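Local coordinates for protein succinylglutamate desuccinylase (PDB 1YW4) that probably hydrolyses N-succinyl-L-glutamate to succinate and L-glutamate with the help of one zinc ion per subunit, the last step of arginine breakdown by the AST pathway, at residues Val37-Ala43 with Leu80-Val86; Ala46-Ser52 with Ala141-Asp147; Glu305-Phe310 with Gly322-Pro327; Ile185-Leu190 with Leu255-Ala260. One frame throughout, in Å; residues are numbered along the deposited sequence.

Contact 1 of 4, residues Val37-Ala43 with Leu80-Val86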
loop_
_atom_site.group_PDB
_atom_site.type_symbol
_atom_site.label_atom_id
_atom_site.label_comp_id
_atom_site.label_asym_id
_atom_site.label_seq_id
_atom_site.Cartn_x
_atom_site.Cartn_y
_atom_site.Cartn_z
ATOM N N VAL A 37 0.833 -33.328 21.733
ATOM C CA VAL A 37 0.035 -34.522 21.494
ATOM C C VAL A 37 -0.609 -34.531 20.097
ATOM O O VAL A 37 -1.237 -33.559 19.659
ATOM C CB VAL A 37 -1.063 -34.693 22.614
ATOM C CG1 VAL A 37 -2.017 -33.498 22.618
ATOM C CG2 VAL A 37 -1.826 -36.008 22.412
ATOM N N GLU A 38 -0.414 -35.643 19.399
ATOM C CA GLU A 38 -0.929 -35.822 18.053
ATOM C C GLU A 38 -2.123 -36.773 18.062
ATOM O O GLU A 38 -2.031 -37.883 18.589
ATOM C CB GLU A 38 0.181 -36.396 17.177
ATOM C CG GLU A 38 -0.227 -36.634 15.753
ATOM C CD GLU A 38 0.739 -37.553 15.044
ATOM O OE1 GLU A 38 1.551 -37.059 14.244
ATOM O OE2 GLU A 38 0.688 -38.772 15.303
ATOM N N LEU A 39 -3.236 -36.338 17.476
ATOM C CA LEU A 39 -4.445 -37.162 17.423
ATOM C C LEU A 39 -4.805 -37.463 15.968
ATOM O O LEU A 39 -4.718 -36.587 15.112
ATOM C CB LEU A 39 -5.631 -36.451 18.121
ATOM C CG LEU A 39 -5.508 -36.064 19.605
ATOM C CD1 LEU A 39 -4.695 -34.779 19.716
ATOM C CD2 LEU A 39 -6.887 -35.840 20.224
ATOM N N ASN A 40 -5.184 -38.707 15.689
ATOM C CA ASN A 40 -5.569 -39.115 14.331
ATOM C C ASN A 40 -4.449 -38.842 13.325
ATOM O O ASN A 40 -4.699 -38.566 12.147
ATOM C CB ASN A 40 -6.837 -38.363 13.902
ATOM C CG ASN A 40 -7.539 -39.012 12.715
ATOM O OD1 ASN A 40 -8.203 -38.335 11.924
ATOM N ND2 ASN A 40 -7.405 -40.327 12.595
ATOM N N GLY A 41 -3.209 -38.921 13.797
ATOM C CA GLY A 41 -2.068 -38.681 12.929
ATOM C C GLY A 41 -1.963 -39.623 11.735
ATOM O O GLY A 41 -1.472 -39.235 10.674
ATOM N N ASP A 42 -2.419 -40.862 11.902
ATOM C CA ASP A 42 -2.359 -41.841 10.824
ATOM C C ASP A 42 -3.401 -41.634 9.726
ATOM O O ASP A 42 -3.449 -42.404 8.766
ATOM C CB ASP A 42 -2.491 -43.261 11.384
ATOM C CG ASP A 42 -1.368 -43.618 12.322
ATOM O OD1 ASP A 42 -0.296 -42.990 12.227
ATOM O OD2 ASP A 42 -1.543 -44.532 13.150
ATOM N N ALA A 43 -4.227 -40.597 9.861
ATOM C CA ALA A 43 -5.264 -40.300 8.871
ATOM C C ALA A 43 -4.666 -39.760 7.577
ATOM O O ALA A 43 -4.521 -38.547 7.400
ATOM C CB ALA A 43 -6.254 -39.300 9.432
ATOM N N LEU A 80 -13.311 -36.161 15.109
ATOM C CA LEU A 80 -12.044 -35.692 14.559
ATOM C C LEU A 80 -11.761 -36.347 13.216
ATOM O O LEU A 80 -11.606 -37.566 13.131
ATOM C CB LEU A 80 -10.896 -35.996 15.530
ATOM C CG LEU A 80 -9.485 -35.581 15.094
ATOM C CD1 LEU A 80 -9.396 -34.070 14.985
ATOM C CD2 LEU A 80 -8.465 -36.104 16.104
ATOM N N ASN A 81 -11.695 -35.533 12.166
ATOM C CA ASN A 81 -11.427 -36.042 10.829
ATOM C C ASN A 81 -10.235 -35.374 10.166
ATOM O O ASN A 81 -10.163 -35.280 8.945
ATOM C CB ASN A 81 -12.671 -35.889 9.954
ATOM C CG ASN A 81 -13.792 -36.794 10.397
ATOM O OD1 ASN A 81 -13.709 -38.014 10.256
ATOM N ND2 ASN A 81 -14.842 -36.205 10.956
ATOM N N CYS A 82 -9.296 -34.910 10.981
ATOM C CA CYS A 82 -8.090 -34.278 10.466
ATOM C C CYS A 82 -6.901 -34.780 11.267
ATOM O O CYS A 82 -7.061 -35.347 12.346
ATOM C CB CYS A 82 -8.126 -32.756 10.641
ATOM S SG CYS A 82 -9.591 -31.879 10.108
ATOM N N ARG A 83 -5.706 -34.574 10.728
ATOM C CA ARG A 83 -4.491 -34.927 11.444
ATOM C C ARG A 83 -4.327 -33.710 12.349
ATOM O O ARG A 83 -4.155 -32.600 11.859
ATOM C CB ARG A 83 -3.301 -35.015 10.499
ATOM C CG ARG A 83 -3.338 -36.195 9.547
ATOM C CD ARG A 83 -2.088 -36.231 8.693
ATOM N NE ARG A 83 -0.890 -36.598 9.451
ATOM C CZ ARG A 83 0.216 -35.858 9.502
ATOM N NH1 ARG A 83 1.256 -36.276 10.194
ATOM N NH2 ARG A 83 0.276 -34.692 8.874
ATOM N N LEU A 84 -4.384 -33.922 13.660
ATOM C CA LEU A 84 -4.278 -32.832 14.618
ATOM C C LEU A 84 -3.089 -32.917 15.567
ATOM O O LEU A 84 -2.874 -33.932 16.229
ATOM C CB LEU A 84 -5.566 -32.763 15.448
ATOM C CG LEU A 84 -5.612 -31.858 16.686
ATOM C CD1 LEU A 84 -5.422 -30.416 16.256
ATOM C CD2 LEU A 84 -6.937 -32.017 17.426
ATOM N N LEU A 85 -2.322 -31.840 15.635
ATOM C CA LEU A 85 -1.208 -31.771 16.570
ATOM C C LEU A 85 -1.458 -30.572 17.488
ATOM O O LEU A 85 -1.565 -29.445 17.022
ATOM C CB LEU A 85 0.112 -31.581 15.834
ATOM C CG LEU A 85 1.339 -31.368 16.732
ATOM C CD1 LEU A 85 1.476 -32.494 17.757
ATOM C CD2 LEU A 85 2.582 -31.309 15.853
ATOM N N VAL A 86 -1.577 -30.827 18.788
ATOM C CA VAL A 86 -1.782 -29.764 19.762
ATOM C C VAL A 86 -0.483 -29.550 20.532
ATOM O O VAL A 86 0.156 -30.512 20.978
ATOM C CB VAL A 86 -2.891 -30.108 20.781
ATOM C CG1 VAL A 86 -2.959 -29.030 21.855
ATOM C CG2 VAL A 86 -4.247 -30.211 20.071
HETATM O O HOH W 1 1.961 -38.263 12.016
#
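Leu80 CD2 is a bump that fits tightly: it fills the notch between Leu39 CB and Asn40 CB, 3.5 Å from Leu39 CB. On the same side of the antiparallel pair Val37 and Val86 lie abreast, Val37 CG1 4.0 Å from Val86 CB. The opposite face carries Glu38 and Leu85, and there Leu85 CD1 rests against the backbone of Val37, 3.5 Å from its O. Past the strand the chain turns from Asn40 to Ala43 and makes a hollow that Arg83 fills. Arg83 CG and CD lie along Ala43 O, and the bend at chi3 (71°) turns NE onto a lone pair of Gly41 O, 3.0 Å away and in the guanidinium plane. A water links Arg83 NH1 to Glu38 OE1, whereas NH2 bonds Ser48 OG and Phe135 O. Helix 61-75 covers the Leu39 and Val86 face, Phe135 of helix 120-137 covers Glu38 and Leu85, and strands 27-33 and 48-53 flank the pair.

Contact 2 of 4, residues Ala46-Ser52 with Ala141-Asp147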
loop_
_atom_site.group_PDB
_atom_site.type_symbol
_atom_site.label_atom_id
_atom_site.label_comp_id
_atom_site.label_asym_id
_atom_site.label_seq_id
_atom_site.Cartn_x
_atom_site.Cartn_y
_atom_site.Cartn_z
ATOM N N ALA A 46 -5.943 -36.723 4.940
ATOM C CA ALA A 46 -6.763 -35.768 5.686
ATOM C C ALA A 46 -6.020 -34.451 5.909
ATOM O O ALA A 46 -4.790 -34.419 5.931
ATOM C CB ALA A 46 -7.172 -36.370 7.021
ATOM N N ASP A 47 -6.765 -33.359 6.060
ATOM C CA ASP A 47 -6.137 -32.062 6.296
ATOM C C ASP A 47 -5.367 -32.131 7.600
ATOM O O ASP A 47 -5.788 -32.803 8.537
ATOM C CB ASP A 47 -7.178 -30.947 6.396
ATOM C CG ASP A 47 -7.841 -30.644 5.065
ATOM O OD1 ASP A 47 -7.142 -30.702 4.031
ATOM O OD2 ASP A 47 -9.052 -30.334 5.062
ATOM N N SER A 48 -4.245 -31.422 7.662
ATOM C CA SER A 48 -3.416 -31.426 8.857
ATOM C C SER A 48 -3.515 -30.099 9.586
ATOM O O SER A 48 -3.265 -29.040 9.011
ATOM C CB SER A 48 -1.969 -31.718 8.480
ATOM O OG SER A 48 -1.856 -33.035 7.954
ATOM N N VAL A 49 -3.874 -30.163 10.861
ATOM C CA VAL A 49 -4.037 -28.956 11.651
ATOM C C VAL A 49 -3.102 -28.887 12.845
ATOM O O VAL A 49 -3.012 -29.827 13.620
ATOM C CB VAL A 49 -5.505 -28.828 12.122
ATOM C CG1 VAL A 49 -5.669 -27.629 13.039
ATOM C CG2 VAL A 49 -6.417 -28.678 10.902
ATOM N N LEU A 50 -2.388 -27.769 12.966
ATOM C CA LEU A 50 -1.479 -27.545 14.087
ATOM C C LEU A 50 -2.046 -26.403 14.922
ATOM O O LEU A 50 -2.208 -25.292 14.423
ATOM C CB LEU A 50 -0.081 -27.157 13.590
ATOM C CG LEU A 50 0.902 -26.688 14.675
ATOM C CD1 LEU A 50 1.032 -27.768 15.732
ATOM C CD2 LEU A 50 2.269 -26.373 14.063
ATOM N N LEU A 51 -2.379 -26.684 16.175
ATOM C CA LEU A 51 -2.881 -25.649 17.066
ATOM C C LEU A 51 -1.863 -25.497 18.194
ATOM O O LEU A 51 -1.594 -26.440 18.940
ATOM C CB LEU A 51 -4.231 -26.032 17.672
ATOM C CG LEU A 51 -5.405 -26.372 16.734
ATOM C CD1 LEU A 51 -6.640 -26.682 17.587
ATOM C CD2 LEU A 51 -5.688 -25.215 15.788
ATOM N N SER A 52 -1.282 -24.316 18.303
ATOM C CA SER A 52 -0.332 -24.087 19.369
ATOM C C SER A 52 -0.910 -22.993 20.261
ATOM O O SER A 52 -1.538 -22.047 19.780
ATOM C CB SER A 52 1.035 -23.690 18.799
ATOM O OG SER A 52 0.949 -22.556 17.959
ATOM N N ALA A 141 -2.743 -33.327 2.443
ATOM C CA ALA A 141 -3.825 -32.413 2.123
ATOM C C ALA A 141 -3.414 -31.019 2.582
ATOM O O ALA A 141 -2.258 -30.626 2.422
ATOM C CB ALA A 141 -5.106 -32.854 2.820
ATOM N N ARG A 142 -4.348 -30.275 3.161
ATOM C CA ARG A 142 -4.040 -28.927 3.620
ATOM C C ARG A 142 -3.155 -28.924 4.871
ATOM O O ARG A 142 -3.216 -29.834 5.695
ATOM C CB ARG A 142 -5.333 -28.163 3.905
ATOM C CG ARG A 142 -6.246 -27.979 2.700
ATOM C CD ARG A 142 -7.398 -27.048 3.040
ATOM N NE ARG A 142 -8.242 -27.577 4.106
ATOM C CZ ARG A 142 -9.155 -26.865 4.759
ATOM N NH1 ARG A 142 -9.347 -25.588 4.461
ATOM N NH2 ARG A 142 -9.879 -27.427 5.714
ATOM N N LYS A 143 -2.321 -27.896 4.986
ATOM C CA LYS A 143 -1.437 -27.716 6.136
ATOM C C LYS A 143 -1.833 -26.397 6.809
ATOM O O LYS A 143 -1.541 -25.314 6.299
ATOM C CB LYS A 143 0.021 -27.685 5.673
ATOM C CG LYS A 143 0.514 -29.038 5.167
ATOM C CD LYS A 143 1.945 -28.980 4.664
ATOM C CE LYS A 143 2.067 -28.092 3.448
ATOM N NZ LYS A 143 1.214 -28.584 2.327
ATOM N N LEU A 144 -2.501 -26.501 7.956
ATOM C CA LEU A 144 -2.989 -25.331 8.675
ATOM C C LEU A 144 -2.433 -25.188 10.089
ATOM O O LEU A 144 -2.456 -26.131 10.874
ATOM C CB LEU A 144 -4.517 -25.385 8.741
ATOM C CG LEU A 144 -5.265 -25.540 7.414
ATOM C CD1 LEU A 144 -6.746 -25.798 7.690
ATOM C CD2 LEU A 144 -5.086 -24.295 6.574
ATOM N N HIS A 145 -1.959 -23.989 10.401
ATOM C CA HIS A 145 -1.392 -23.687 11.705
ATOM C C HIS A 145 -1.952 -22.398 12.297
ATOM O O HIS A 145 -1.819 -21.330 11.708
ATOM C CB HIS A 145 0.127 -23.565 11.595
ATOM C CG HIS A 145 0.789 -23.157 12.873
ATOM N ND1 HIS A 145 0.225 -23.385 14.111
ATOM C CD2 HIS A 145 1.985 -22.569 13.109
ATOM C CE1 HIS A 145 1.048 -22.957 15.052
ATOM N NE2 HIS A 145 2.122 -22.458 14.470
ATOM N N TYR A 146 -2.585 -22.507 13.457
ATOM C CA TYR A 146 -3.127 -21.338 14.124
ATOM C C TYR A 146 -2.439 -21.271 15.472
ATOM O O TYR A 146 -2.574 -22.166 16.313
ATOM C CB TYR A 146 -4.640 -21.459 14.306
ATOM C CG TYR A 146 -5.367 -21.689 13.001
ATOM C CD1 TYR A 146 -5.439 -20.686 12.030
ATOM C CD2 TYR A 146 -5.930 -22.930 12.715
ATOM C CE1 TYR A 146 -6.053 -20.921 10.797
ATOM C CE2 TYR A 146 -6.546 -23.179 11.493
ATOM C CZ TYR A 146 -6.603 -22.175 10.539
ATOM O OH TYR A 146 -7.198 -22.429 9.324
ATOM N N ASP A 147 -1.640 -20.225 15.633
ATOM C CA ASP A 147 -0.928 -20.002 16.872
ATOM C C ASP A 147 -1.844 -19.023 17.611
ATOM O O ASP A 147 -2.000 -17.870 17.212
ATOM C CB ASP A 147 0.449 -19.404 16.584
ATOM C CG ASP A 147 1.271 -19.236 17.836
ATOM O OD1 ASP A 147 1.059 -20.039 18.778
ATOM O OD2 ASP A 147 2.118 -18.315 17.874
HETATM O O HOH W 2 -2.655 -32.669 5.130
#
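With chi1 at 176°, His145 swings its ring alongside Leu50, while chi1 of 56° in Ser52 turns OG toward Asp147. Leu50 CD2 sits squarely over one face of the imidazole, a CH-pi contact of 3.6 Å to the ring centroid. In the ring plane, His145 ND1 donates to Leu50 O at 3.1 Å, reaching it from above the carbonyl plane; the same oxygen also takes Tyr146 N, so two bonds grip it, and the one from ND1 helps hold the ring's rotation. At the other end Asp47 takes Arg142 N on OD1 (3.0 Å) and forms a salt bridge on OD2, with a weak bond from Arg142 NE (3.0 Å) and another from NH2. Leu51 CD2 meets the edge of the Tyr146 ring at CD2, 3.8 Å away. Ser52 OG donates to Asp147 OD1 at 2.6 Å, steadying Asp147, whose OD2 bonds NE2 of zinc ligand His149 as a second-shell partner. These are neighbouring parallel strands of the central sheet of a zinc carboxypeptidase-like catalytic domain.

Contact 3 of 4, residues Glu305-Phe310 with Gly322-Pro327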
loop_
_atom_site.group_PDB
_atom_site.type_symbol
_atom_site.label_atom_id
_atom_site.label_comp_id
_atom_site.label_asym_id
_atom_site.label_seq_id
_atom_site.Cartn_x
_atom_site.Cartn_y
_atom_site.Cartn_z
ATOM N N GLU A 305 -5.040 7.792 7.952
ATOM C CA GLU A 305 -5.193 6.379 7.627
ATOM C C GLU A 305 -4.300 5.483 8.485
ATOM O O GLU A 305 -4.583 4.299 8.663
ATOM C CB GLU A 305 -4.872 6.143 6.146
ATOM C CG GLU A 305 -5.949 6.619 5.179
ATOM C CD GLU A 305 -7.192 5.750 5.223
ATOM O OE1 GLU A 305 -7.845 5.693 6.289
ATOM O OE2 GLU A 305 -7.510 5.118 4.190
ATOM N N GLU A 306 -3.225 6.054 9.020
ATOM C CA GLU A 306 -2.301 5.284 9.835
ATOM C C GLU A 306 -2.846 4.958 11.229
ATOM O O GLU A 306 -3.738 5.632 11.736
ATOM C CB GLU A 306 -0.965 6.021 9.964
ATOM C CG GLU A 306 -0.730 7.106 8.927
ATOM C CD GLU A 306 -1.205 8.468 9.410
ATOM O OE1 GLU A 306 -2.437 8.724 9.413
ATOM O OE2 GLU A 306 -0.332 9.275 9.808
ATOM N N ARG A 307 -2.311 3.901 11.831
ATOM C CA ARG A 307 -2.722 3.478 13.162
ATOM C C ARG A 307 -1.472 3.024 13.909
ATOM O O ARG A 307 -0.498 2.586 13.298
ATOM C CB ARG A 307 -3.725 2.320 13.074
ATOM C CG ARG A 307 -5.000 2.637 12.299
ATOM C CD ARG A 307 -5.819 1.376 12.060
ATOM N NE ARG A 307 -7.100 1.656 11.411
ATOM C CZ ARG A 307 -8.209 2.009 12.052
ATOM N NH1 ARG A 307 -8.205 2.125 13.375
ATOM N NH2 ARG A 307 -9.323 2.254 11.367
ATOM N N ILE A 308 -1.501 3.135 15.228
ATOM C CA ILE A 308 -0.366 2.736 16.045
ATOM C C ILE A 308 -0.556 1.267 16.428
ATOM O O ILE A 308 -1.679 0.816 16.667
ATOM C CB ILE A 308 -0.275 3.628 17.320
ATOM C CG1 ILE A 308 1.071 3.436 18.030
ATOM C CG2 ILE A 308 -1.414 3.293 18.255
ATOM C CD1 ILE A 308 2.282 3.736 17.156
ATOM N N LEU A 309 0.534 0.516 16.471
ATOM C CA LEU A 309 0.442 -0.892 16.826
ATOM C C LEU A 309 1.609 -1.282 17.726
ATOM O O LEU A 309 2.747 -0.896 17.477
ATOM C CB LEU A 309 0.435 -1.745 15.555
ATOM C CG LEU A 309 0.257 -3.254 15.734
ATOM C CD1 LEU A 309 -1.059 -3.541 16.455
ATOM C CD2 LEU A 309 0.266 -3.934 14.368
ATOM N N PHE A 310 1.305 -2.027 18.785
ATOM C CA PHE A 310 2.308 -2.491 19.743
ATOM C C PHE A 310 3.209 -1.389 20.308
ATOM O O PHE A 310 4.430 -1.514 20.308
ATOM C CB PHE A 310 3.167 -3.578 19.094
ATOM C CG PHE A 310 2.372 -4.737 18.576
ATOM C CD1 PHE A 310 2.731 -5.369 17.391
ATOM C CD2 PHE A 310 1.257 -5.195 19.270
ATOM C CE1 PHE A 310 1.986 -6.439 16.898
ATOM C CE2 PHE A 310 0.505 -6.261 18.791
ATOM C CZ PHE A 310 0.870 -6.886 17.598
ATOM N N GLY A 322 7.425 1.192 18.923
ATOM C CA GLY A 322 6.098 1.106 18.347
ATOM C C GLY A 322 6.157 1.070 16.836
ATOM O O GLY A 322 7.181 1.403 16.237
ATOM N N ILE A 323 5.058 0.660 16.215
ATOM C CA ILE A 323 4.997 0.588 14.766
ATOM C C ILE A 323 3.753 1.269 14.201
ATOM O O ILE A 323 2.638 1.073 14.691
ATOM C CB ILE A 323 5.028 -0.875 14.271
ATOM C CG1 ILE A 323 3.858 -1.657 14.864
ATOM C CG2 ILE A 323 6.348 -1.529 14.655
ATOM C CD1 ILE A 323 3.772 -3.094 14.369
ATOM N N VAL A 324 3.964 2.086 13.175
ATOM C CA VAL A 324 2.876 2.782 12.514
ATOM C C VAL A 324 2.473 1.941 11.309
ATOM O O VAL A 324 3.289 1.669 10.423
ATOM C CB VAL A 324 3.310 4.191 12.055
ATOM C CG1 VAL A 324 2.192 4.852 11.260
ATOM C CG2 VAL A 324 3.662 5.044 13.272
ATOM N N VAL A 325 1.219 1.505 11.294
ATOM C CA VAL A 325 0.715 0.695 10.194
ATOM C C VAL A 325 -0.200 1.526 9.303
ATOM O O VAL A 325 -0.714 2.564 9.720
ATOM C CB VAL A 325 -0.086 -0.529 10.707
ATOM C CG1 VAL A 325 0.813 -1.439 11.531
ATOM C CG2 VAL A 325 -1.277 -0.062 11.539
ATOM N N GLU A 326 -0.390 1.049 8.074
ATOM C CA GLU A 326 -1.245 1.697 7.080
ATOM C C GLU A 326 -2.087 0.637 6.379
ATOM O O GLU A 326 -1.724 -0.537 6.344
ATOM C CB GLU A 326 -0.389 2.417 6.037
ATOM C CG GLU A 326 0.555 1.481 5.297
ATOM C CD GLU A 326 1.356 2.178 4.220
ATOM O OE1 GLU A 326 2.132 1.484 3.538
ATOM O OE2 GLU A 326 1.213 3.407 4.059
ATOM N N PRO A 327 -3.224 1.043 5.801
ATOM C CA PRO A 327 -4.116 0.118 5.095
ATOM C C PRO A 327 -3.366 -0.673 4.024
ATOM O O PRO A 327 -2.457 -0.154 3.377
ATOM C CB PRO A 327 -5.168 1.051 4.489
ATOM C CG PRO A 327 -5.241 2.176 5.491
ATOM C CD PRO A 327 -3.777 2.411 5.806
#
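A beta hairpin of the barrel-sandwich hybrid domain pairs Leu309 with Ile323 and Arg307 with Val325 in antiparallel, hydrogen-bonded positions. Leu309 and Ile323 lie side by side; Leu309 CB is pressed to 3.5 Å from Ile323 CG1, which chi1 of 58° places between its own backbone N and carbonyl carbon. Ile323 CD1 then fills the gap between Leu309 CD2 (3.6 Å) and Phe310 CD1 (3.9 Å). Farther along the same face Val325 uses both branches: CG1 touches Leu309 CD2 at 3.8 Å, and CG2 lies 3.7 Å from Arg307 CB. Beyond CB the arginine leads away from strand 322-327, and its NH1 bonds Phe282 O. The face behind carries Ile308, whose CD1 lies over Ile323 O (3.6 Å), and Val324, whose CG1 meets Glu306 CB at 3.6 Å. Leu189 of strand 187-190 packs on Leu309 and Val325. This hairpin of the hybrid domain carries Phe310 to within about 6 Å, side chain to side chain, of Glu214, the predicted active-site residue.

Contact 4 of 4, residues Ile185-Leu190 with Leu255-Ala260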
loop_
_atom_site.group_PDB
_atom_site.type_symbol
_atom_site.label_atom_id
_atom_site.label_comp_id
_atom_site.label_asym_id
_atom_site.label_seq_id
_atom_site.Cartn_x
_atom_site.Cartn_y
_atom_site.Cartn_z
ATOM N N ILE A 185 -12.341 -12.781 13.549
ATOM C CA ILE A 185 -11.230 -11.890 13.237
ATOM C C ILE A 185 -11.806 -10.643 12.576
ATOM O O ILE A 185 -12.593 -10.743 11.635
ATOM C CB ILE A 185 -10.226 -12.557 12.273
ATOM C CG1 ILE A 185 -9.765 -13.900 12.852
ATOM C CG2 ILE A 185 -9.035 -11.644 12.052
ATOM C CD1 ILE A 185 -9.130 -13.786 14.234
ATOM N N GLU A 186 -11.407 -9.472 13.067
ATOM C CA GLU A 186 -11.913 -8.210 12.548
ATOM C C GLU A 186 -10.874 -7.437 11.744
ATOM O O GLU A 186 -11.182 -6.391 11.174
ATOM C CB GLU A 186 -12.410 -7.341 13.709
ATOM C CG GLU A 186 -13.330 -8.074 14.678
ATOM C CD GLU A 186 -13.711 -7.229 15.881
ATOM O OE1 GLU A 186 -14.286 -7.786 16.841
ATOM O OE2 GLU A 186 -13.442 -6.010 15.870
ATOM N N ALA A 187 -9.648 -7.951 11.701
ATOM C CA ALA A 187 -8.569 -7.298 10.971
ATOM C C ALA A 187 -7.368 -8.222 10.823
ATOM O O ALA A 187 -7.156 -9.114 11.647
ATOM C CB ALA A 187 -8.155 -6.018 11.688
ATOM N N VAL A 188 -6.584 -8.002 9.772
ATOM C CA VAL A 188 -5.400 -8.817 9.525
ATOM C C VAL A 188 -4.178 -7.953 9.226
ATOM O O VAL A 188 -4.234 -7.037 8.406
ATOM C CB VAL A 188 -5.613 -9.782 8.334
ATOM C CG1 VAL A 188 -4.399 -10.695 8.187
ATOM C CG2 VAL A 188 -6.868 -10.600 8.541
ATOM N N LEU A 189 -3.083 -8.230 9.923
ATOM C CA LEU A 189 -1.836 -7.510 9.699
ATOM C C LEU A 189 -0.979 -8.428 8.823
ATOM O O LEU A 189 -0.756 -9.587 9.168
ATOM C CB LEU A 189 -1.115 -7.239 11.025
ATOM C CG LEU A 189 0.302 -6.665 10.913
ATOM C CD1 LEU A 189 0.239 -5.234 10.387
ATOM C CD2 LEU A 189 0.978 -6.685 12.282
ATOM N N LEU A 190 -0.523 -7.913 7.687
ATOM C CA LEU A 190 0.309 -8.685 6.768
ATOM C C LEU A 190 1.766 -8.287 6.991
ATOM O O LEU A 190 2.140 -7.131 6.774
ATOM C CB LEU A 190 -0.086 -8.380 5.322
ATOM C CG LEU A 190 -1.585 -8.236 5.004
ATOM C CD1 LEU A 190 -1.745 -7.658 3.596
ATOM C CD2 LEU A 190 -2.290 -9.576 5.123
ATOM N N LEU A 255 -13.124 -6.933 5.847
ATOM C CA LEU A 255 -11.932 -7.327 6.592
ATOM C C LEU A 255 -10.761 -6.414 6.255
ATOM O O LEU A 255 -10.041 -6.642 5.292
ATOM C CB LEU A 255 -11.557 -8.778 6.272
ATOM C CG LEU A 255 -10.397 -9.405 7.052
ATOM C CD1 LEU A 255 -10.760 -9.521 8.527
ATOM C CD2 LEU A 255 -10.091 -10.778 6.483
ATOM N N PRO A 256 -10.565 -5.356 7.046
ATOM C CA PRO A 256 -9.452 -4.442 6.773
ATOM C C PRO A 256 -8.077 -5.090 6.977
ATOM O O PRO A 256 -7.850 -5.809 7.951
ATOM C CB PRO A 256 -9.711 -3.276 7.734
ATOM C CG PRO A 256 -10.463 -3.913 8.868
ATOM C CD PRO A 256 -11.385 -4.889 8.177
ATOM N N LEU A 257 -7.168 -4.837 6.039
ATOM C CA LEU A 257 -5.818 -5.377 6.106
ATOM C C LEU A 257 -4.842 -4.226 6.330
ATOM O O LEU A 257 -5.097 -3.094 5.909
ATOM C CB LEU A 257 -5.465 -6.092 4.800
ATOM C CG LEU A 257 -6.449 -7.144 4.274
ATOM C CD1 LEU A 257 -5.988 -7.589 2.892
ATOM C CD2 LEU A 257 -6.530 -8.343 5.214
ATOM N N PHE A 258 -3.723 -4.520 6.983
ATOM C CA PHE A 258 -2.714 -3.509 7.262
ATOM C C PHE A 258 -1.298 -4.055 7.111
ATOM O O PHE A 258 -1.076 -5.262 7.133
ATOM C CB PHE A 258 -2.880 -2.961 8.688
ATOM C CG PHE A 258 -4.235 -2.354 8.964
ATOM C CD1 PHE A 258 -5.311 -3.150 9.356
ATOM C CD2 PHE A 258 -4.435 -0.984 8.821
ATOM C CE1 PHE A 258 -6.576 -2.588 9.605
ATOM C CE2 PHE A 258 -5.692 -0.409 9.066
ATOM C CZ PHE A 258 -6.760 -1.215 9.459
ATOM N N ARG A 259 -0.342 -3.151 6.952
ATOM C CA ARG A 259 1.056 -3.521 6.849
ATOM C C ARG A 259 1.834 -2.423 7.556
ATOM O O ARG A 259 1.351 -1.292 7.698
ATOM C CB ARG A 259 1.494 -3.623 5.383
ATOM C CG ARG A 259 1.539 -2.290 4.658
ATOM C CD ARG A 259 1.951 -2.452 3.208
ATOM N NE ARG A 259 2.153 -1.155 2.565
ATOM C CZ ARG A 259 2.351 -0.990 1.261
ATOM N NH1 ARG A 259 2.371 -2.043 0.453
ATOM N NH2 ARG A 259 2.533 0.228 0.765
ATOM N N ALA A 260 3.031 -2.755 8.015
ATOM C CA ALA A 260 3.863 -1.775 8.693
ATOM C C ALA A 260 4.265 -0.700 7.691
ATOM O O ALA A 260 4.575 -1.001 6.539
ATOM C CB ALA A 260 5.100 -2.449 9.260
#
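Strands 187-190 and 257-260 run parallel, 4.6 Å apart at closest and 31° between their directions, joined by bonds from Val188 N to Pro256 O, from Phe258 N to Val188 O and, nearly straight at 176°, from Leu190 N to Phe258 O (2.8 Å). Val188 lies between two leucines: its CG2 meets Leu255 CD2 at 3.8 Å as the side chains cross, and its CB takes Leu257 CD2 at 3.6 Å. Leu255 reaches there with CG anti to the backbone N (chi1 -175°), which also carries its other methyl, CD1, up to Ala187 N. Across the sheet, Leu189 CD1 lies against the backbone of Phe258, 3.5 Å from its O. The Phe258 ring turns its edge to Val188 O and to the methyl of Ala187, whose CB is 4.3 Å from Phe258 CE1. At the start of the pair, the Pro256 ring rests its CD and CG on Glu186 O. Leu255 and Val188 also pack on Leu177 of helix 174-181. Arg259 points its polar end away, with salt bridges from NE to Glu326 and from NH2 to Glu326 of the second subunit. The chemistry thus splits in two: backbone bonds and apolar side chains join a strand of the catalytic-domain family region to one of the hybrid-domain region, while the charged end of Arg259 is directed to salt bridges within the chain and across the subunit interface.

How the contacts relate
From the N terminus, contact 1 brings 80-86 back beside 37-43, closing a loop that contains helix 61-75. Contact 2 opens inside that loop at 46-52 and closes beyond it at 141-147, so the two cross; they also touch, since strand 83-88 lies between strands 36-39 and 48-53. Contact 4 follows in series, closing a loop from 185-190 to 255-260 that carries the chain from the catalytic domain into the hybrid domain. Contact 3, the short hairpin, comes last and touches contact 4 through neighbouring strands 257-265 and 320-328. Contacts 1 and 3 lie on opposite sides of the chain's centre, their centres about 38 Å apart.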